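Long-range contact in sortase, SrtB family (Streptococcus pneumoniae PCS8235, PDB 4Y4Q), which probably acts as a cysteine transpeptidase of the sortase B family, joining pilin subunits during assembly of the type II pilus: residues A[119-131]-A[213-226]. Sequence-based numbering, arbitrary orientation.
Sequences KFEDFNTIIYGHH and SPSDRIILLSTCFL
Thr125, Ile127 and Gly129 bond along one edge of strand 218-225, pairing two parallel strands of the sortase beta-barrel; the short strand axes pass 4.7 Å apart at 22°. Thr125 uses its N on Ile218 O and its O on Leu220 N, and Ile127 repeats the pattern with Leu220 O and Ser222 N. The opening bond, Ile218 N to Phe123 O, is nearly straight (176° at the hydrogen). At the far end the pattern changes: Gly129 O accepts from the side-chain hydroxyl Thr223 OG1 at 2.9 Å.

Apolar contacts fall on both faces. Ile127 has CG1 between its backbone N and carbonyl carbon (chi1 65°), which swings CD1 to 3.6 Å from Ile219 CG2 while CG1 lies 3.8 Å from Leu221 CD1; Ile110 and Leu112 of strand 110-112 touch Ile127. Ile219 CD1 reaches Phe120 CE2 at 3.6 Å, the side chains crossing at about a right angle. On the other face, Ile126 CG1 lies 4.3 Å from Leu220 CB, and Tyr196 of helix 190-202 covers Asn124 and Leu220.

Among polar side chains, Arg217 bends at chi3 and sends NH1 to Phe120 O at 2.8 Å; Phe120 O lies in the guanidinium plane, NH1 above the carbonyl plane, and Tyr160 OH is a second partner.

Cys224 ends the LLSTC sequence, corresponding to the sortase TLxTC motif, and is probably the nucleophile; its SG lies 4.0 Å from His131 CB, on a poorly ordered residue.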
ATOM      1  N   LYS A 119      -6.940  11.571  -2.040  1.00 46.81           N
ATOM      2  CA  LYS A 119      -5.810  12.427  -1.688  1.00 45.11           C
ATOM      3  C   LYS A 119      -5.138  11.971  -0.400  1.00 41.80           C
ATOM      4  O   LYS A 119      -4.481  12.767   0.271  1.00 50.52           O
ATOM      5  CB  LYS A 119      -6.257  13.879  -1.545  1.00 43.37           C
ATOM      6  CG  LYS A 119      -6.700  14.533  -2.833  1.00 48.80           C
ATOM      7  CD  LYS A 119      -7.361  15.887  -2.548  1.00 61.32           C
ATOM      8  CE  LYS A 119      -7.643  16.656  -3.830  1.00 71.21           C
ATOM      9  NZ  LYS A 119      -8.202  15.763  -4.883  1.00 75.76           N
ATOM     10  N   PHE A 120      -5.303  10.693  -0.065  1.00 35.47           N
ATOM     11  CA  PHE A 120      -4.668  10.091   1.114  1.00 33.11           C
ATOM     12  C   PHE A 120      -4.906  10.854   2.424  1.00 35.57           C
ATOM     13  O   PHE A 120      -4.024  10.925   3.281  1.00 37.12           O
ATOM     14  CB  PHE A 120      -3.174   9.882   0.864  1.00 36.14           C
ATOM     15  CG  PHE A 120      -2.890   8.812  -0.150  1.00 37.09           C
ATOM     16  CD1 PHE A 120      -2.989   9.080  -1.507  1.00 37.81           C
ATOM     17  CD2 PHE A 120      -2.564   7.528   0.254  1.00 34.61           C
ATOM     18  CE1 PHE A 120      -2.751   8.087  -2.444  1.00 36.35           C
ATOM     19  CE2 PHE A 120      -2.331   6.532  -0.677  1.00 29.77           C
ATOM     20  CZ  PHE A 120      -2.423   6.817  -2.031  1.00 30.01           C
ATOM     21  N   GLU A 121      -6.099  11.413   2.573  1.00 34.67           N
ATOM     22  CA  GLU A 121      -6.472  12.108   3.798  1.00 43.80           C
ATOM     23  C   GLU A 121      -6.886  11.152   4.914  1.00 38.26           C
ATOM     24  O   GLU A 121      -6.862  11.519   6.096  1.00 41.47           O
ATOM     25  CB  GLU A 121      -7.612  13.090   3.517  1.00 48.50           C
ATOM     26  CG  GLU A 121      -7.238  14.166   2.515  1.00 63.33           C
ATOM     27  CD  GLU A 121      -8.281  15.259   2.410  1.00 73.95           C
ATOM     28  OE1 GLU A 121      -9.165  15.332   3.298  1.00 76.20           O
ATOM     29  OE2 GLU A 121      -8.209  16.042   1.437  1.00 76.28           O
ATOM     30  N   ASP A 122      -7.278   9.937   4.541  1.00 35.05           N
ATOM     31  CA  ASP A 122      -7.811   8.979   5.510  1.00 32.55           C
ATOM     32  C   ASP A 122      -6.674   8.439   6.365  1.00 35.80           C
ATOM     33  O   ASP A 122      -5.510   8.485   5.952  1.00 31.64           O
ATOM     34  CB  ASP A 122      -8.490   7.803   4.799  1.00 32.94           C
ATOM     35  CG  ASP A 122      -9.791   8.195   4.106  1.00 41.07           C
ATOM     36  OD1 ASP A 122     -10.372   9.247   4.457  1.00 47.16           O
ATOM     37  OD2 ASP A 122     -10.234   7.431   3.214  1.00 37.70           O
ATOM     38  N   PHE A 123      -7.023   7.916   7.540  1.00 35.74           N
ATOM     39  CA  PHE A 123      -6.049   7.323   8.439  1.00 34.40           C
ATOM     40  C   PHE A 123      -5.387   6.117   7.781  1.00 31.10           C
ATOM     41  O   PHE A 123      -4.169   6.078   7.639  1.00 30.32           O
ATOM     42  CB  PHE A 123      -6.696   6.907   9.766  1.00 40.25           C
ATOM     43  CG  PHE A 123      -5.856   5.935  10.549  1.00 36.61           C
ATOM     44  CD1 PHE A 123      -4.676   6.354  11.162  1.00 38.84           C
ATOM     45  CD2 PHE A 123      -6.223   4.598  10.642  1.00 34.41           C
ATOM     46  CE1 PHE A 123      -3.885   5.449  11.869  1.00 39.09           C
ATOM     47  CE2 PHE A 123      -5.439   3.692  11.346  1.00 38.06           C
ATOM     48  CZ  PHE A 123      -4.267   4.116  11.953  1.00 35.56           C
ATOM     49  N   ASN A 124      -6.198   5.155   7.360  1.00 28.92           N
ATOM     50  CA  ASN A 124      -5.682   3.997   6.645  1.00 27.79           C
ATOM     51  C   ASN A 124      -6.177   3.973   5.204  1.00 31.09           C
ATOM     52  O   ASN A 124      -7.378   4.045   4.947  1.00 33.93           O
ATOM     53  CB  ASN A 124      -6.078   2.703   7.360  1.00 23.16           C
ATOM     54  CG  ASN A 124      -7.579   2.557   7.509  1.00 28.08           C
ATOM     55  OD1 ASN A 124      -8.282   3.520   7.815  1.00 24.47           O
ATOM     56  ND2 ASN A 124      -8.079   1.345   7.293  1.00 24.07           N
ATOM     57  N   THR A 125      -5.241   3.866   4.268  1.00 28.40           N
ATOM     58  CA  THR A 125      -5.576   3.789   2.847  1.00 24.37           C
ATOM     59  C   THR A 125      -5.100   2.451   2.305  1.00 30.88           C
ATOM     60  O   THR A 125      -3.919   2.085   2.452  1.00 29.27           O
ATOM     61  CB  THR A 125      -4.874   4.891   2.039  1.00 30.81           C
ATOM     62  OG1 THR A 125      -5.199   6.184   2.579  1.00 30.91           O
ATOM     63  CG2 THR A 125      -5.309   4.824   0.581  1.00 24.09           C
ATOM     64  N   ILE A 126      -6.007   1.721   1.667  1.00 21.21           N
ATOM     65  CA  ILE A 126      -5.679   0.378   1.200  1.00 24.45           C
ATOM     66  C   ILE A 126      -5.546   0.404  -0.316  1.00 26.14           C
ATOM     67  O   ILE A 126      -6.433   0.908  -1.025  1.00 28.63           O
ATOM     68  CB  ILE A 126      -6.747  -0.644   1.634  1.00 27.92           C
ATOM     69  CG1 ILE A 126      -6.933  -0.576   3.156  1.00 26.32           C
ATOM     70  CG2 ILE A 126      -6.373  -2.059   1.185  1.00 20.59           C
ATOM     71  CD1 ILE A 126      -7.963  -1.533   3.691  1.00 30.94           C
ATOM     72  N   ILE A 127      -4.417  -0.099  -0.809  1.00 22.36           N
ATOM     73  CA  ILE A 127      -4.144  -0.073  -2.243  1.00 22.79           C
ATOM     74  C   ILE A 127      -3.832  -1.489  -2.733  1.00 24.12           C
ATOM     75  O   ILE A 127      -3.160  -2.258  -2.039  1.00 32.72           O
ATOM     76  CB  ILE A 127      -3.018   0.927  -2.576  1.00 35.12           C
ATOM     77  CG1 ILE A 127      -1.698   0.496  -1.965  1.00 36.05           C
ATOM     78  CG2 ILE A 127      -3.348   2.316  -2.025  1.00 27.49           C
ATOM     79  CD1 ILE A 127      -0.583   1.496  -2.223  1.00 37.50           C
ATOM     80  N   TYR A 128      -4.334  -1.829  -3.917  1.00 26.29           N
ATOM     81  CA  TYR A 128      -4.338  -3.208  -4.391  1.00 33.72           C
ATOM     82  C   TYR A 128      -3.483  -3.392  -5.641  1.00 39.04           C
ATOM     83  O   TYR A 128      -3.530  -2.570  -6.556  1.00 34.98           O
ATOM     84  CB  TYR A 128      -5.776  -3.645  -4.724  1.00 30.13           C
ATOM     85  CG  TYR A 128      -6.744  -3.527  -3.566  1.00 34.70           C
ATOM     86  CD1 TYR A 128      -6.757  -4.472  -2.540  1.00 33.59           C
ATOM     87  CD2 TYR A 128      -7.657  -2.478  -3.503  1.00 34.20           C
ATOM     88  CE1 TYR A 128      -7.655  -4.366  -1.470  1.00 33.52           C
ATOM     89  CE2 TYR A 128      -8.555  -2.363  -2.444  1.00 38.06           C
ATOM     90  CZ  TYR A 128      -8.547  -3.311  -1.434  1.00 37.63           C
ATOM     91  OH  TYR A 128      -9.437  -3.203  -0.384  1.00 38.06           O
ATOM     92  N   GLY A 129      -2.717  -4.479  -5.688  1.00 39.49           N
ATOM     93  CA  GLY A 129      -2.100  -4.901  -6.934  1.00 44.18           C
ATOM     94  C   GLY A 129      -2.671  -6.243  -7.357  1.00 45.50           C
ATOM     95  O   GLY A 129      -2.421  -7.249  -6.693  1.00 48.13           O
ATOM     96  N   HIS A 130      -3.432  -6.271  -8.449  1.00 50.76           N
ATOM     97  CA  HIS A 130      -4.054  -7.512  -8.911  1.00 65.87           C
ATOM     98  C   HIS A 130      -3.118  -8.304  -9.806  1.00 75.71           C
ATOM     99  O   HIS A 130      -2.714  -7.821 -10.861  1.00 88.20           O
ATOM    100  CB  HIS A 130      -5.343  -7.227  -9.690  1.00 71.44           C
ATOM    101  CG  HIS A 130      -6.291  -6.304  -8.987  1.00 78.62           C
ATOM    102  ND1 HIS A 130      -6.821  -6.580  -7.744  1.00 80.08           N
ATOM    103  CD2 HIS A 130      -6.820  -5.116  -9.367  1.00 84.34           C
ATOM    104  CE1 HIS A 130      -7.627  -5.595  -7.384  1.00 82.02           C
ATOM    105  NE2 HIS A 130      -7.643  -4.695  -8.351  1.00 86.29           N
ATOM    106  N   HIS A 131      -2.782  -9.521  -9.395  1.00 76.65           N
ATOM    107  CA  HIS A 131      -2.012 -10.415 -10.249  1.00 86.28           C
ATOM    108  C   HIS A 131      -2.868 -10.847 -11.441  1.00 91.22           C
ATOM    109  O   HIS A 131      -3.989 -11.329 -11.273  1.00 90.07           O
ATOM    110  CB  HIS A 131      -1.525 -11.631  -9.446  1.00 92.80           C
ATOM    111  CG  HIS A 131      -0.780 -12.652 -10.258  1.00105.79           C
ATOM    112  ND1 HIS A 131      -0.276 -13.811  -9.705  1.00111.52           N
ATOM    113  CD2 HIS A 131      -0.456 -12.697 -11.572  1.00112.66           C
ATOM    114  CE1 HIS A 131       0.322 -14.522 -10.643  1.00116.70           C
ATOM    115  NE2 HIS A 131       0.229 -13.869 -11.787  1.00117.04           N
ATOM    116  N   SER A 213       0.786   6.711  15.601  1.00 68.62           N
ATOM    117  CA  SER A 213      -0.395   7.212  16.293  1.00 68.46           C
ATOM    118  C   SER A 213      -1.547   7.430  15.304  1.00 63.19           C
ATOM    119  O   SER A 213      -1.325   7.507  14.090  1.00 55.53           O
ATOM    120  CB  SER A 213      -0.057   8.510  17.039  1.00 67.02           C
ATOM    121  OG  SER A 213       0.406   9.508  16.148  1.00 67.01           O
ATOM    122  N   PRO A 214      -2.743   7.643  15.823  1.00 65.25           N
ATOM    123  CA  PRO A 214      -3.885   7.854  14.943  1.00 60.20           C
ATOM    124  C   PRO A 214      -3.548   9.059  14.088  1.00 61.56           C
ATOM    125  O   PRO A 214      -3.930   9.118  12.918  1.00 63.27           O
ATOM    126  CB  PRO A 214      -5.014   8.192  15.915  1.00 62.16           C
ATOM    127  CG  PRO A 214      -4.644   7.480  17.170  1.00 60.55           C
ATOM    128  CD  PRO A 214      -3.143   7.521  17.237  1.00 64.38           C
ATOM    129  N   SER A 215      -2.845  10.021  14.675  1.00 62.83           N
ATOM    130  CA  SER A 215      -2.597  11.293  13.995  1.00 64.85           C
ATOM    131  C   SER A 215      -1.811  11.126  12.675  1.00 59.41           C
ATOM    132  O   SER A 215      -1.912  11.961  11.771  1.00 58.52           O
ATOM    133  CB  SER A 215      -1.892  12.274  14.934  1.00 67.84           C
ATOM    134  OG  SER A 215      -0.848  11.637  15.653  1.00 74.24           O
ATOM    135  N   ASP A 216      -1.042  10.046  12.556  1.00 54.53           N
ATOM    136  CA  ASP A 216      -0.319   9.760  11.313  1.00 48.79           C
ATOM    137  C   ASP A 216      -1.256   9.188  10.244  1.00 42.04           C
ATOM    138  O   ASP A 216      -2.456   9.015  10.471  1.00 45.58           O
ATOM    139  CB  ASP A 216       0.820   8.760  11.550  1.00 49.67           C
ATOM    140  CG  ASP A 216       1.740   9.165  12.681  1.00 53.42           C
ATOM    141  OD1 ASP A 216       2.146  10.346  12.738  1.00 54.36           O
ATOM    142  OD2 ASP A 216       2.053   8.291  13.518  1.00 56.59           O
ATOM    143  N   ARG A 217      -0.694   8.891   9.076  1.00 35.93           N
ATOM    144  CA  ARG A 217      -1.452   8.265   8.005  1.00 30.24           C
ATOM    145  C   ARG A 217      -0.664   7.066   7.521  1.00 34.72           C
ATOM    146  O   ARG A 217       0.563   7.134   7.396  1.00 33.54           O
ATOM    147  CB  ARG A 217      -1.674   9.245   6.857  1.00 29.36           C
ATOM    148  CG  ARG A 217      -2.691  10.357   7.175  1.00 36.78           C
ATOM    149  CD  ARG A 217      -2.693  11.368   6.053  1.00 41.74           C
ATOM    150  NE  ARG A 217      -1.365  11.944   5.870  1.00 47.91           N
ATOM    151  CZ  ARG A 217      -0.827  12.252   4.690  1.00 52.87           C
ATOM    152  NH1 ARG A 217      -1.505  12.038   3.562  1.00 46.10           N
ATOM    153  NH2 ARG A 217       0.394  12.780   4.644  1.00 55.17           N
ATOM    154  N   ILE A 218      -1.358   5.964   7.264  1.00 25.45           N
ATOM    155  CA  ILE A 218      -0.686   4.767   6.783  1.00 27.20           C
ATOM    156  C   ILE A 218      -1.292   4.221   5.496  1.00 26.41           C
ATOM    157  O   ILE A 218      -2.411   4.588   5.090  1.00 28.29           O
ATOM    158  CB  ILE A 218      -0.671   3.676   7.842  1.00 29.37           C
ATOM    159  CG1 ILE A 218      -2.076   3.123   8.060  1.00 24.74           C
ATOM    160  CG2 ILE A 218      -0.103   4.214   9.173  1.00 29.74           C
ATOM    161  CD1 ILE A 218      -2.067   2.087   9.145  1.00 16.94           C
ATOM    162  N   ILE A 219      -0.538   3.344   4.852  1.00 23.41           N
ATOM    163  CA  ILE A 219      -0.959   2.733   3.604  1.00 25.52           C
ATOM    164  C   ILE A 219      -0.773   1.215   3.699  1.00 32.07           C
ATOM    165  O   ILE A 219       0.270   0.740   4.167  1.00 33.83           O
ATOM    166  CB  ILE A 219      -0.107   3.245   2.457  1.00 29.54           C
ATOM    167  CG1 ILE A 219      -0.379   4.728   2.217  1.00 34.25           C
ATOM    168  CG2 ILE A 219      -0.378   2.462   1.201  1.00 35.39           C
ATOM    169  CD1 ILE A 219       0.547   5.325   1.177  1.00 37.99           C
ATOM    170  N   LEU A 220      -1.781   0.460   3.268  1.00 25.19           N
ATOM    171  CA  LEU A 220      -1.659  -0.990   3.176  1.00 24.50           C
ATOM    172  C   LEU A 220      -1.576  -1.366   1.713  1.00 27.94           C
ATOM    173  O   LEU A 220      -2.511  -1.122   0.936  1.00 27.27           O
ATOM    174  CB  LEU A 220      -2.843  -1.716   3.819  1.00 23.86           C
ATOM    175  CG  LEU A 220      -2.947  -1.762   5.349  1.00 28.76           C
ATOM    176  CD1 LEU A 220      -3.344  -0.406   5.904  1.00 28.49           C
ATOM    177  CD2 LEU A 220      -3.955  -2.800   5.783  1.00 27.87           C
ATOM    178  N   LEU A 221      -0.455  -1.950   1.322  1.00 23.34           N
ATOM    179  CA  LEU A 221      -0.313  -2.382  -0.062  1.00 28.89           C
ATOM    180  C   LEU A 221      -0.504  -3.888  -0.092  1.00 26.55           C
ATOM    181  O   LEU A 221       0.263  -4.636   0.525  1.00 30.71           O
ATOM    182  CB  LEU A 221       1.058  -1.985  -0.621  1.00 25.43           C
ATOM    183  CG  LEU A 221       1.488  -2.629  -1.948  1.00 33.25           C
ATOM    184  CD1 LEU A 221       0.504  -2.338  -3.057  1.00 29.31           C
ATOM    185  CD2 LEU A 221       2.888  -2.152  -2.342  1.00 32.96           C
ATOM    186  N   SER A 222      -1.514  -4.332  -0.829  1.00 24.58           N
ATOM    187  CA  SER A 222      -1.966  -5.717  -0.749  1.00 25.93           C
ATOM    188  C   SER A 222      -1.919  -6.400  -2.108  1.00 27.72           C
ATOM    189  O   SER A 222      -2.354  -5.827  -3.110  1.00 30.52           O
ATOM    190  CB  SER A 222      -3.413  -5.726  -0.216  1.00 23.16           C
ATOM    191  OG  SER A 222      -4.037  -6.998  -0.366  1.00 25.46           O
ATOM    192  N   THR A 223      -1.434  -7.637  -2.144  1.00 27.81           N
ATOM    193  CA  THR A 223      -1.375  -8.378  -3.399  1.00 42.80           C
ATOM    194  C   THR A 223      -1.624  -9.874  -3.219  1.00 43.90           C
ATOM    195  O   THR A 223      -1.634 -10.381  -2.091  1.00 41.76           O
ATOM    196  CB  THR A 223      -0.024  -8.197  -4.099  1.00 48.03           C
ATOM    197  OG1 THR A 223      -0.143  -8.609  -5.467  1.00 58.24           O
ATOM    198  CG2 THR A 223       1.032  -9.041  -3.415  1.00 40.25           C
ATOM    199  N   CYS A 224      -1.802 -10.579  -4.337  1.00 42.54           N
ATOM    200  CA  CYS A 224      -2.166 -11.989  -4.306  1.00 50.70           C
ATOM    201  C   CYS A 224      -1.075 -12.882  -3.696  1.00 61.72           C
ATOM    202  O   CYS A 224       0.117 -12.705  -3.972  1.00 57.08           O
ATOM    203  CB  CYS A 224      -2.518 -12.483  -5.713  1.00 53.06           C
ATOM    204  SG  CYS A 224      -4.050 -11.812  -6.388  1.00 64.12           S
ATOM    205  N   PHE A 225      -1.494 -13.823  -2.846  1.00 71.80           N
ATOM    206  CA  PHE A 225      -0.614 -14.889  -2.358  1.00 75.48           C
ATOM    207  C   PHE A 225      -0.962 -16.166  -3.122  1.00 73.49           C
ATOM    208  O   PHE A 225      -2.022 -16.767  -2.921  1.00 70.45           O
ATOM    209  CB  PHE A 225      -0.773 -15.098  -0.844  1.00 78.82           C
ATOM    210  CG  PHE A 225       0.294 -15.970  -0.222  1.00 84.05           C
ATOM    211  CD1 PHE A 225       1.336 -16.491  -0.987  1.00 87.86           C
ATOM    212  CD2 PHE A 225       0.253 -16.273   1.133  1.00 85.01           C
ATOM    213  CE1 PHE A 225       2.317 -17.286  -0.413  1.00 89.95           C
ATOM    214  CE2 PHE A 225       1.230 -17.075   1.714  1.00 88.65           C
ATOM    215  CZ  PHE A 225       2.263 -17.582   0.938  1.00 89.58           C
ATOM    216  N   LEU A 226      -0.072 -16.562  -4.020  1.00 80.43           N
ATOM    217  CA  LEU A 226      -0.233 -17.702  -4.936  1.00 92.77           C
ATOM    218  C   LEU A 226      -0.348 -19.076  -4.281  1.00 90.19           C
ATOM    219  O   LEU A 226      -1.027 -19.956  -4.749  1.00 88.19           O
ATOM    220  CB  LEU A 226       0.889 -17.707  -5.974  1.00 97.97           C
ATOM    221  CG  LEU A 226       0.730 -16.749  -7.158  1.00 95.90           C
ATOM    222  CD1 LEU A 226      -0.706 -16.284  -7.366  1.00 98.78           C
ATOM    223  CD2 LEU A 226       1.648 -15.564  -7.021  1.00 97.93           C
TER
HETATM  224  O   HOH W   1      -3.673   6.999   4.344  1.00 26.99           O